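Local coordinates for hypothetical protein Atu2648 (Agrobacterium tumefaciens str. C58, PDB 1ZCE), which is of unknown function but forms an EVE domain related to the ASCH and PUA domains, and may therefore bind RNA or another nucleic acid, at residues E17-K20 against G26-W29; F51-N56 against M112-S117. All coordinates share one frame; numbering follows the deposited sequence.

Contact 1: E17-K20 against G26-W29; sequences EMQK and GEEW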
ATOM      1  N   GLU A  17       8.740   6.920  -7.399  1.00  8.64           N
ATOM      2  CA  GLU A  17      10.152   7.247  -7.563  1.00  9.23           C
ATOM      3  C   GLU A  17      10.697   7.848  -6.271  1.00  9.00           C
ATOM      4  O   GLU A  17      11.799   7.514  -5.841  1.00  8.33           O
ATOM      5  CB  GLU A  17      10.342   8.224  -8.726  1.00 11.99           C
ATOM      6  CG  GLU A  17      10.071   7.621 -10.098  1.00 17.47           C
ATOM      7  CD  GLU A  17      11.123   6.610 -10.521  1.00 19.67           C
ATOM      8  OE1 GLU A  17      10.940   5.967 -11.578  1.00 22.94           O
ATOM      9  OE2 GLU A  17      12.136   6.461  -9.805  1.00 22.50           O
HETATM   10  N   MSE A  18       9.922   8.730  -5.646  1.00  7.96           N
HETATM   11  CA  MSE A  18      10.349   9.348  -4.396  1.00  8.37           C
HETATM   12  C   MSE A  18      10.435   8.290  -3.299  1.00  6.94           C
HETATM   13  O   MSE A  18      11.336   8.325  -2.457  1.00  7.71           O
HETATM   14  CB  MSE A  18       9.373  10.450  -3.987  1.00 10.10           C
HETATM   15  CG  MSE A  18       9.342  11.626  -4.954  1.00 11.49           C
HETATM   16 SE   MSE A  18       7.944  12.891  -4.536  1.00 20.50          SE
HETATM   17  CE  MSE A  18       8.978  14.169  -3.535  1.00 19.18           C
ATOM     18  N   GLN A  19       9.495   7.350  -3.312  1.00  6.31           N
ATOM     19  CA  GLN A  19       9.483   6.281  -2.326  1.00  6.30           C
ATOM     20  C   GLN A  19      10.762   5.452  -2.463  1.00  5.96           C
ATOM     21  O   GLN A  19      11.438   5.179  -1.474  1.00  6.56           O
ATOM     22  CB  GLN A  19       8.242   5.400  -2.519  1.00  5.56           C
ATOM     23  CG  GLN A  19       8.115   4.280  -1.499  1.00  6.30           C
ATOM     24  CD  GLN A  19       7.999   4.800  -0.078  1.00  6.56           C
ATOM     25  OE1 GLN A  19       7.098   5.574   0.236  1.00  5.51           O
ATOM     26  NE2 GLN A  19       8.914   4.375   0.788  1.00  8.94           N
ATOM     27  N   LYS A  20      11.100   5.059  -3.688  1.00  6.58           N
ATOM     28  CA  LYS A  20      12.309   4.271  -3.905  1.00  7.48           C
ATOM     29  C   LYS A  20      13.564   5.037  -3.490  1.00  7.79           C
ATOM     30  O   LYS A  20      14.515   4.449  -2.973  1.00  9.12           O
ATOM     31  CB  LYS A  20      12.424   3.840  -5.371  1.00  8.18           C
ATOM     32  CG  LYS A  20      11.388   2.804  -5.778  1.00  7.96           C
ATOM     33  CD  LYS A  20      11.659   2.241  -7.162  1.00  9.33           C
ATOM     34  CE  LYS A  20      11.488   3.287  -8.247  1.00  9.94           C
ATOM     35  NZ  LYS A  20      11.657   2.673  -9.594  1.00 12.79           N
ATOM     36  N   GLY A  26      13.163   4.220   4.432  1.00  9.20           N
ATOM     37  CA  GLY A  26      11.715   4.211   4.380  1.00  8.87           C
ATOM     38  C   GLY A  26      11.104   5.593   4.463  1.00  7.77           C
ATOM     39  O   GLY A  26      11.802   6.608   4.430  1.00  8.55           O
ATOM     40  N   GLU A  27       9.781   5.618   4.581  1.00  6.63           N
ATOM     41  CA  GLU A  27       9.028   6.858   4.663  1.00  6.56           C
ATOM     42  C   GLU A  27       7.890   6.725   5.666  1.00  5.26           C
ATOM     43  O   GLU A  27       7.125   5.762   5.623  1.00  5.09           O
ATOM     44  CB  GLU A  27       8.452   7.198   3.287  1.00  6.96           C
ATOM     45  CG  GLU A  27       7.590   8.447   3.248  1.00  8.72           C
ATOM     46  CD  GLU A  27       8.398   9.723   3.351  1.00 10.49           C
ATOM     47  OE1 GLU A  27       7.787  10.813   3.394  1.00 13.53           O
ATOM     48  OE2 GLU A  27       9.643   9.642   3.383  1.00 11.68           O
ATOM     49  N   GLU A  28       7.784   7.691   6.572  1.00  5.52           N
ATOM     50  CA  GLU A  28       6.715   7.695   7.561  1.00  5.07           C
ATOM     51  C   GLU A  28       5.432   7.961   6.782  1.00  4.73           C
ATOM     52  O   GLU A  28       5.361   8.914   6.001  1.00  5.43           O
ATOM     53  CB  GLU A  28       6.944   8.810   8.584  1.00  6.03           C
ATOM     54  CG  GLU A  28       5.941   8.797   9.724  1.00  6.68           C
ATOM     55  CD  GLU A  28       6.054  10.003  10.641  1.00  8.13           C
ATOM     56  OE1 GLU A  28       5.313  10.047  11.644  1.00  8.57           O
ATOM     57  OE2 GLU A  28       6.870  10.905  10.359  1.00  9.98           O
ATOM     58  N   TRP A  29       4.415   7.126   6.984  1.00  4.29           N
ATOM     59  CA  TRP A  29       3.167   7.296   6.246  1.00  4.13           C
ATOM     60  C   TRP A  29       2.218   8.275   6.932  1.00  4.48           C
ATOM     61  O   TRP A  29       1.152   7.907   7.427  1.00  5.31           O
ATOM     62  CB  TRP A  29       2.485   5.942   6.040  1.00  5.24           C
ATOM     63  CG  TRP A  29       1.744   5.886   4.750  1.00  4.70           C
ATOM     64  CD1 TRP A  29       0.405   5.695   4.578  1.00  5.40           C
ATOM     65  CD2 TRP A  29       2.294   6.082   3.444  1.00  4.64           C
ATOM     66  NE1 TRP A  29       0.084   5.763   3.243  1.00  5.09           N
ATOM     67  CE2 TRP A  29       1.227   6.001   2.524  1.00  5.31           C
ATOM     68  CE3 TRP A  29       3.588   6.322   2.961  1.00  6.44           C
ATOM     69  CZ2 TRP A  29       1.410   6.152   1.145  1.00  4.86           C
ATOM     70  CZ3 TRP A  29       3.773   6.474   1.588  1.00  5.94           C
ATOM     71  CH2 TRP A  29       2.689   6.387   0.698  1.00  7.09           C
TER
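Q19, on helix 16-22, reaches across to E27 on the short edge strand 27-28 of the mixed sheet in the EVE domain, a PUA-related fold, and to W29 just after that strand. The backbones stand well apart, with Q19 CA 7.0 Å from E27 CA, and the glutamine bridges most of the gap. From CB the chain leaves with CG anti to the backbone N (chi1 -178°), then turns about the CB-CG bond (chi2 61°), which carries CD to 4.2 Å from E27 CB. There the amide forks. OE1 enters the angle between two side chains, at 3.7 Å from E27 CB and equally close to CZ3 of W29, whose ring it meets obliquely, the amide and indole planes lying 49° apart. NE2 lies on the G26 side, 3.8 Å from E27 CB. No hydrogen bond joins the two segments. The polar atoms of this buried amide are satisfied from neighbouring parts: OE1 by NE1 of W14, and NE2, weakly, by the carbonyl of I88 on strand 84-99, the strand that pairs with E27. Together the two partners, the second weak, would favour this orientation over the flipped one. E27 offers the glutamine its methylene root, while its carboxylate turns off to a salt bridge with K22. Q19 NE2 lies 4.1 Å from the backbone N of E27, two donors without a bond.

Contact 2: F51-N56 against M112-S117; sequences FFYHSN and MSLVTS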
ATOM      1  N   PHE A  51       0.888  -3.048  -1.793  1.00  3.98           N
ATOM      2  CA  PHE A  51       0.976  -2.358  -3.071  1.00  3.58           C
ATOM      3  C   PHE A  51       1.067  -0.857  -2.902  1.00  2.69           C
ATOM      4  O   PHE A  51       0.423  -0.278  -2.026  1.00  4.11           O
ATOM      5  CB  PHE A  51      -0.250  -2.654  -3.938  1.00  4.01           C
ATOM      6  CG  PHE A  51      -0.363  -4.084  -4.376  1.00  3.03           C
ATOM      7  CD1 PHE A  51       0.733  -4.753  -4.913  1.00  4.40           C
ATOM      8  CD2 PHE A  51      -1.578  -4.749  -4.295  1.00  3.71           C
ATOM      9  CE1 PHE A  51       0.618  -6.065  -5.367  1.00  4.04           C
ATOM     10  CE2 PHE A  51      -1.704  -6.057  -4.748  1.00  3.94           C
ATOM     11  CZ  PHE A  51      -0.602  -6.718  -5.286  1.00  4.48           C
ATOM     12  N   PHE A  52       1.894  -0.237  -3.733  1.00  4.37           N
ATOM     13  CA  PHE A  52       2.026   1.211  -3.748  1.00  4.36           C
ATOM     14  C   PHE A  52       1.194   1.550  -4.990  1.00  3.99           C
ATOM     15  O   PHE A  52       1.542   1.169  -6.112  1.00  4.95           O
ATOM     16  CB  PHE A  52       3.491   1.620  -3.914  1.00  4.54           C
ATOM     17  CG  PHE A  52       3.750   3.095  -3.712  1.00  3.85           C
ATOM     18  CD1 PHE A  52       3.518   4.009  -4.737  1.00  5.47           C
ATOM     19  CD2 PHE A  52       4.248   3.568  -2.498  1.00  4.15           C
ATOM     20  CE1 PHE A  52       3.789   5.372  -4.560  1.00  5.71           C
ATOM     21  CE2 PHE A  52       4.521   4.931  -2.310  1.00  6.20           C
ATOM     22  CZ  PHE A  52       4.290   5.832  -3.339  1.00  5.22           C
ATOM     23  N   TYR A  53       0.084   2.243  -4.765  1.00  3.76           N
ATOM     24  CA  TYR A  53      -0.857   2.596  -5.818  1.00  4.44           C
ATOM     25  C   TYR A  53      -0.945   4.091  -6.025  1.00  4.49           C
ATOM     26  O   TYR A  53      -1.171   4.839  -5.073  1.00  4.66           O
ATOM     27  CB  TYR A  53      -2.239   2.040  -5.453  1.00  4.56           C
ATOM     28  CG  TYR A  53      -3.365   2.438  -6.379  1.00  5.39           C
ATOM     29  CD1 TYR A  53      -4.159   3.554  -6.112  1.00  5.93           C
ATOM     30  CD2 TYR A  53      -3.648   1.687  -7.517  1.00  5.24           C
ATOM     31  CE1 TYR A  53      -5.213   3.911  -6.958  1.00  5.96           C
ATOM     32  CE2 TYR A  53      -4.694   2.036  -8.365  1.00  6.94           C
ATOM     33  CZ  TYR A  53      -5.470   3.145  -8.081  1.00  5.52           C
ATOM     34  OH  TYR A  53      -6.496   3.478  -8.933  1.00  7.59           O
ATOM     35  N   HIS A  54      -0.751   4.528  -7.266  1.00  4.41           N
ATOM     36  CA  HIS A  54      -0.844   5.947  -7.578  1.00  4.97           C
ATOM     37  C   HIS A  54      -2.314   6.324  -7.719  1.00  5.28           C
ATOM     38  O   HIS A  54      -3.014   5.835  -8.608  1.00  5.38           O
ATOM     39  CB  HIS A  54      -0.085   6.267  -8.866  1.00  5.72           C
ATOM     40  CG  HIS A  54       1.386   6.458  -8.669  1.00  5.71           C
ATOM     41  ND1 HIS A  54       2.278   6.491  -9.720  1.00  7.77           N
ATOM     42  CD2 HIS A  54       2.121   6.652  -7.548  1.00  6.68           C
ATOM     43  CE1 HIS A  54       3.497   6.698  -9.254  1.00  8.15           C
ATOM     44  NE2 HIS A  54       3.429   6.800  -7.939  1.00  8.04           N
ATOM     45  N   SER A  55      -2.774   7.190  -6.825  1.00  6.26           N
ATOM     46  CA  SER A  55      -4.160   7.635  -6.818  1.00  5.72           C
ATOM     47  C   SER A  55      -4.278   9.057  -7.353  1.00  5.59           C
ATOM     48  O   SER A  55      -3.300   9.808  -7.375  1.00  5.80           O
ATOM     49  CB  SER A  55      -4.726   7.552  -5.400  1.00  6.84           C
ATOM     50  OG  SER A  55      -3.935   8.312  -4.511  1.00  8.64           O
ATOM     51  N   ASN A  56      -5.496   9.411  -7.760  1.00  6.29           N
ATOM     52  CA  ASN A  56      -5.823  10.712  -8.350  1.00  8.36           C
ATOM     53  C   ASN A  56      -5.289  10.687  -9.784  1.00  7.55           C
ATOM     54  O   ASN A  56      -6.054  10.801 -10.740  1.00  9.80           O
ATOM     55  CB  ASN A  56      -5.188  11.867  -7.569  1.00 11.03           C
ATOM     56  CG  ASN A  56      -5.759  13.222  -7.970  1.00 13.13           C
ATOM     57  OD1 ASN A  56      -5.170  14.269  -7.692  1.00 16.77           O
ATOM     58  ND2 ASN A  56      -6.920  13.203  -8.616  1.00 12.77           N
HETATM   59  N   MSE A 112     -12.183  -6.743  -4.023  1.00  7.43           N
HETATM   60  CA  MSE A 112     -10.993  -6.041  -3.557  1.00  7.25           C
HETATM   61  C   MSE A 112     -11.361  -4.645  -3.064  1.00  6.94           C
HETATM   62  O   MSE A 112     -12.145  -3.937  -3.698  1.00  7.58           O
HETATM   63  CB  MSE A 112      -9.966  -5.957  -4.689  1.00  7.31           C
HETATM   64  CG  MSE A 112      -8.560  -5.598  -4.247  1.00  6.83           C
HETATM   65 SE   MSE A 112      -7.356  -5.579  -5.741  1.00 12.50          SE
HETATM   66  CE  MSE A 112      -5.793  -4.911  -4.824  1.00  7.13           C
ATOM     67  N   SER A 113     -10.796  -4.255  -1.927  1.00  6.63           N
ATOM     68  CA  SER A 113     -11.074  -2.947  -1.350  1.00  7.77           C
ATOM     69  C   SER A 113     -10.813  -1.826  -2.352  1.00  6.32           C
ATOM     70  O   SER A 113     -11.526  -0.823  -2.380  1.00  7.79           O
ATOM     71  CB  SER A 113     -10.219  -2.733  -0.100  1.00  9.00           C
ATOM     72  OG  SER A 113     -10.563  -1.527   0.559  1.00 14.78           O
ATOM     73  N   LEU A 114      -9.792  -1.998  -3.185  1.00  6.59           N
ATOM     74  CA  LEU A 114      -9.446  -0.987  -4.174  1.00  7.38           C
ATOM     75  C   LEU A 114     -10.615  -0.615  -5.080  1.00  9.04           C
ATOM     76  O   LEU A 114     -10.730   0.528  -5.514  1.00  9.75           O
ATOM     77  CB  LEU A 114      -8.268  -1.470  -5.026  1.00  7.24           C
ATOM     78  CG  LEU A 114      -7.771  -0.522  -6.123  1.00  8.50           C
ATOM     79  CD1 LEU A 114      -7.245   0.773  -5.507  1.00  8.26           C
ATOM     80  CD2 LEU A 114      -6.683  -1.207  -6.926  1.00  8.86           C
ATOM     81  N   VAL A 115     -11.485  -1.579  -5.363  1.00 10.57           N
ATOM     82  CA  VAL A 115     -12.628  -1.320  -6.231  1.00 12.76           C
ATOM     83  C   VAL A 115     -13.955  -1.161  -5.488  1.00 13.81           C
ATOM     84  O   VAL A 115     -14.949  -0.738  -6.078  1.00 16.46           O
ATOM     85  CB  VAL A 115     -12.790  -2.435  -7.287  1.00 14.24           C
ATOM     86  CG1 VAL A 115     -11.547  -2.503  -8.162  1.00 15.46           C
ATOM     87  CG2 VAL A 115     -13.037  -3.766  -6.606  1.00 15.87           C
ATOM     88  N   THR A 116     -13.976  -1.493  -4.202  1.00 13.99           N
ATOM     89  CA  THR A 116     -15.204  -1.384  -3.420  1.00 14.54           C
ATOM     90  C   THR A 116     -15.227  -0.163  -2.504  1.00 14.76           C
ATOM     91  O   THR A 116     -16.281   0.436  -2.284  1.00 15.34           O
ATOM     92  CB  THR A 116     -15.436  -2.646  -2.560  1.00 14.61           C
ATOM     93  OG1 THR A 116     -14.377  -2.782  -1.604  1.00 15.78           O
ATOM     94  CG2 THR A 116     -15.483  -3.885  -3.443  1.00 16.06           C
ATOM     95  N   SER A 117     -14.070   0.199  -1.964  1.00 15.98           N
ATOM     96  CA  SER A 117     -13.968   1.351  -1.071  1.00 18.85           C
ATOM     97  C   SER A 117     -13.599   2.605  -1.857  1.00 20.70           C
ATOM     98  O   SER A 117     -12.677   2.589  -2.668  1.00 22.38           O
ATOM     99  CB  SER A 117     -12.914   1.085   0.004  1.00 19.06           C
ATOM    100  OG  SER A 117     -13.254  -0.056   0.772  1.00 22.30           O
TER
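Within the EVE domain, strand 49-54 of the central sheet is covered on one side by the short helix 113-116, and two pairs of apolar side chains make the join: Y53 with L114, and F51 with M112. F51 and Y53, two residues apart on the strand, both direct their side chains toward the helix. The first pair is a CH-pi contact. Methyl CD1 of L114 sits over the middle of the phenol ring, 3.9 Å from its centroid and only 8° off the ring normal, and its closest ring atom is Y53 CZ, also at 3.9 Å. The second methyl, CD2, stands out beyond the ring's edge, above its plane, 4.1 Å from Y53 CE2. Both side chains extend with CG anti to the backbone N (chi1 174° for Y53, -180° for L114), which sends ring and isobutyl group into the space between strand and helix. L100, from helix 100-105, touches both of them.

M112, a selenomethionine at the N-cap position, stretches its unbranched chain fully, until its terminal CE comes 4.2 Å from F51 CE2, obliquely to the ring. V133 of helix 127-136 borders both residues. At the helix itself, V115 N bonds to M112 O at 3.0 Å, and S113 OG and S117 OG bond to each other at 3.1 Å. Since no hydrogen bond crosses between the segments, the helix is held against the strand here by dispersion and the burial of apolar surface, the methyl-on-ring contact being the one with a defined geometry over a ring face.

Overall arrangement
Contacts 1 and 2 both reach the same mixed sheet, on opposite sides of the chain's centre, with their own centres about 18 Å apart. Strand 49-54 connects them: F51 and Y53 serve contact 2, whereas F52 between them turns its ring to contact 1, where F52 CE2 lies 3.7 Å from Q19 OE1 and 3.8 Å from W29 CH2. Alternation along one strand thus lets helix 16-22 and helix 113-116 pack against different sides of it. In sequence the two follow in series, contact 1 being local and contact 2 joining segments 56 residues apart. W16, whose backbone N-H bonds to H54 NE2 and whose ring meets F52, adds a further tie.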